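Local coordinates for protein cycloalternan-forming enzyme (Listeria monocytogenes serovar 1/2a, PDB 5F7U) that is a multidomain family 31 glycoside hydrolase-type enzyme, built round a TIM barrel and equipped with a family 6 carbohydrate-binding module, at residues A612-K615 against A616-A620. The protein carries 1 engineered substitution. Sequence-based numbering, arbitrary orientation.
Sequences ASLK and AGLSA
Leu-614 and Leu-618 meet one turn apart on helix 607-622, which links strands 597-599 and 628-631 in a beta-alpha-beta unit of the family 31 TIM barrel. The two side chains run obliquely to each other: the CD1 branch of Leu-614 lies against the branch point of Leu-618, CD1 to CG 3.9 Å. Their first torsions differ. CG of Leu-614 stands opposite its own backbone N (chi1 -177°), whereas that of Leu-618 turns back beside its N (chi1 -65°) and rests 3.3 Å from Leu-614 O. Both leucines also touch Tyr-740 of strand 740-742, in the antiparallel sheet that follows the barrel in the chain. Regular i to i+4 backbone bonds join the two turns, among them Leu-618 N to Leu-614 O and the nearly straight Ser-619 N to Lys-615 O (2.9 Å, N-H...O 167°). On another side of the helix, the long chain of Lys-615 carries NZ to a hydrogen bond with the carbonyl oxygen of Asp-258. Ser-613 OG, further round, is hydrogen-bonded to OE1 of Gln-603 and to Ser-609 O, and its side chain touches Trp-630 of strand 628-631. Buried Ser-619 also hydrogen-bonds through OG with the backbone N of Arg-256. The same OG lies 2.7 Å from Lys-615 O. Its single proton can reach either that oxygen or Ala-616 O, which is 3.1 Å from OG.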
ATOM      1  N   ALA A 612      -8.346   9.304  -3.720  1.00 11.64           N
ATOM      2  CA  ALA A 612      -7.031   9.071  -4.327  1.00 11.69           C
ATOM      3  C   ALA A 612      -6.063   8.415  -3.324  1.00 11.70           C
ATOM      4  O   ALA A 612      -5.267   7.548  -3.694  1.00 11.57           O
ATOM      5  CB  ALA A 612      -6.456  10.367  -4.867  1.00 11.91           C
ATOM      6  N   SER A 613      -6.145   8.804  -2.045  1.00 11.99           N
ATOM      7  CA  SER A 613      -5.318   8.188  -1.012  1.00 12.04           C
ATOM      8  C   SER A 613      -5.603   6.682  -0.912  1.00 11.70           C
ATOM      9  O   SER A 613      -4.674   5.871  -0.816  1.00 11.14           O
ATOM     10  CB  SER A 613      -5.591   8.848   0.349  1.00 12.43           C
ATOM     11  OG  SER A 613      -5.264  10.232   0.327  1.00 13.97           O
ATOM     12  N   LEU A 614      -6.880   6.321  -0.939  1.00 11.71           N
ATOM     13  CA  LEU A 614      -7.210   4.904  -0.838  1.00 11.93           C
ATOM     14  C   LEU A 614      -6.659   4.121  -2.052  1.00 11.72           C
ATOM     15  O   LEU A 614      -6.117   3.022  -1.895  1.00 11.44           O
ATOM     16  CB  LEU A 614      -8.715   4.695  -0.601  1.00 12.76           C
ATOM     17  CG  LEU A 614      -9.241   3.270  -0.408  1.00 13.42           C
ATOM     18  CD1 LEU A 614      -8.398   2.468   0.594  1.00 13.51           C
ATOM     19  CD2 LEU A 614     -10.687   3.357   0.049  1.00 13.69           C
ATOM     20  N   LYS A 615      -6.771   4.702  -3.254  1.00 11.49           N
ATOM     21  CA  LYS A 615      -6.156   4.070  -4.440  1.00 11.51           C
ATOM     22  C   LYS A 615      -4.650   3.891  -4.277  1.00 11.26           C
ATOM     23  O   LYS A 615      -4.074   2.821  -4.628  1.00 11.24           O
ATOM     24  CB  LYS A 615      -6.485   4.876  -5.702  1.00 11.56           C
ATOM     25  CG  LYS A 615      -7.989   4.836  -6.012  1.00 12.18           C
ATOM     26  CD  LYS A 615      -8.324   5.768  -7.166  1.00 12.77           C
ATOM     27  CE  LYS A 615      -9.811   6.056  -7.219  1.00 13.63           C
ATOM     28  NZ  LYS A 615     -10.152   7.019  -8.333  1.00 14.40           N
ATOM     29  N   ALA A 616      -4.013   4.908  -3.700  1.00 11.00           N
ATOM     30  CA  ALA A 616      -2.571   4.881  -3.468  1.00 10.76           C
ATOM     31  C   ALA A 616      -2.192   3.753  -2.500  1.00 10.63           C
ATOM     32  O   ALA A 616      -1.230   3.033  -2.749  1.00 10.43           O
ATOM     33  CB  ALA A 616      -2.099   6.228  -2.927  1.00 10.89           C
ATOM     34  N   GLY A 617      -2.958   3.585  -1.412  1.00 10.38           N
ATOM     35  CA  GLY A 617      -2.680   2.498  -0.450  1.00 10.50           C
ATOM     36  C   GLY A 617      -2.910   1.114  -1.035  1.00 10.56           C
ATOM     37  O   GLY A 617      -2.128   0.188  -0.784  1.00 10.30           O
ATOM     38  N   LEU A 618      -3.960   0.978  -1.837  1.00 10.58           N
ATOM     39  CA  LEU A 618      -4.294  -0.320  -2.412  1.00 10.84           C
ATOM     40  C   LEU A 618      -3.304  -0.745  -3.503  1.00 10.95           C
ATOM     41  O   LEU A 618      -2.924  -1.912  -3.585  1.00 11.12           O
ATOM     42  CB  LEU A 618      -5.738  -0.334  -2.959  1.00 11.13           C
ATOM     43  CG  LEU A 618      -6.824  -0.163  -1.883  1.00 11.37           C
ATOM     44  CD1 LEU A 618      -8.220  -0.066  -2.514  1.00 11.82           C
ATOM     45  CD2 LEU A 618      -6.769  -1.258  -0.798  1.00 11.49           C
ATOM     46  N   SER A 619      -2.897   0.196  -4.344  1.00 10.80           N
ATOM     47  CA  SER A 619      -1.870  -0.104  -5.344  1.00 10.94           C
ATOM     48  C   SER A 619      -0.494  -0.372  -4.679  1.00 10.87           C
ATOM     49  O   SER A 619       0.218  -1.317  -5.067  1.00 11.09           O
ATOM     50  CB  SER A 619      -1.794   1.038  -6.370  1.00 10.99           C
ATOM     51  OG  SER A 619      -1.634   2.271  -5.718  1.00 11.30           O
ATOM     52  N   ALA A 620      -0.130   0.436  -3.677  1.00 10.72           N
ATOM     53  CA  ALA A 620       1.133   0.221  -2.954  1.00 10.58           C
ATOM     54  C   ALA A 620       1.166  -1.173  -2.321  1.00 10.80           C
ATOM     55  O   ALA A 620       2.185  -1.863  -2.391  1.00 10.70           O
ATOM     56  CB  ALA A 620       1.371   1.304  -1.912  1.00 10.85           C
TER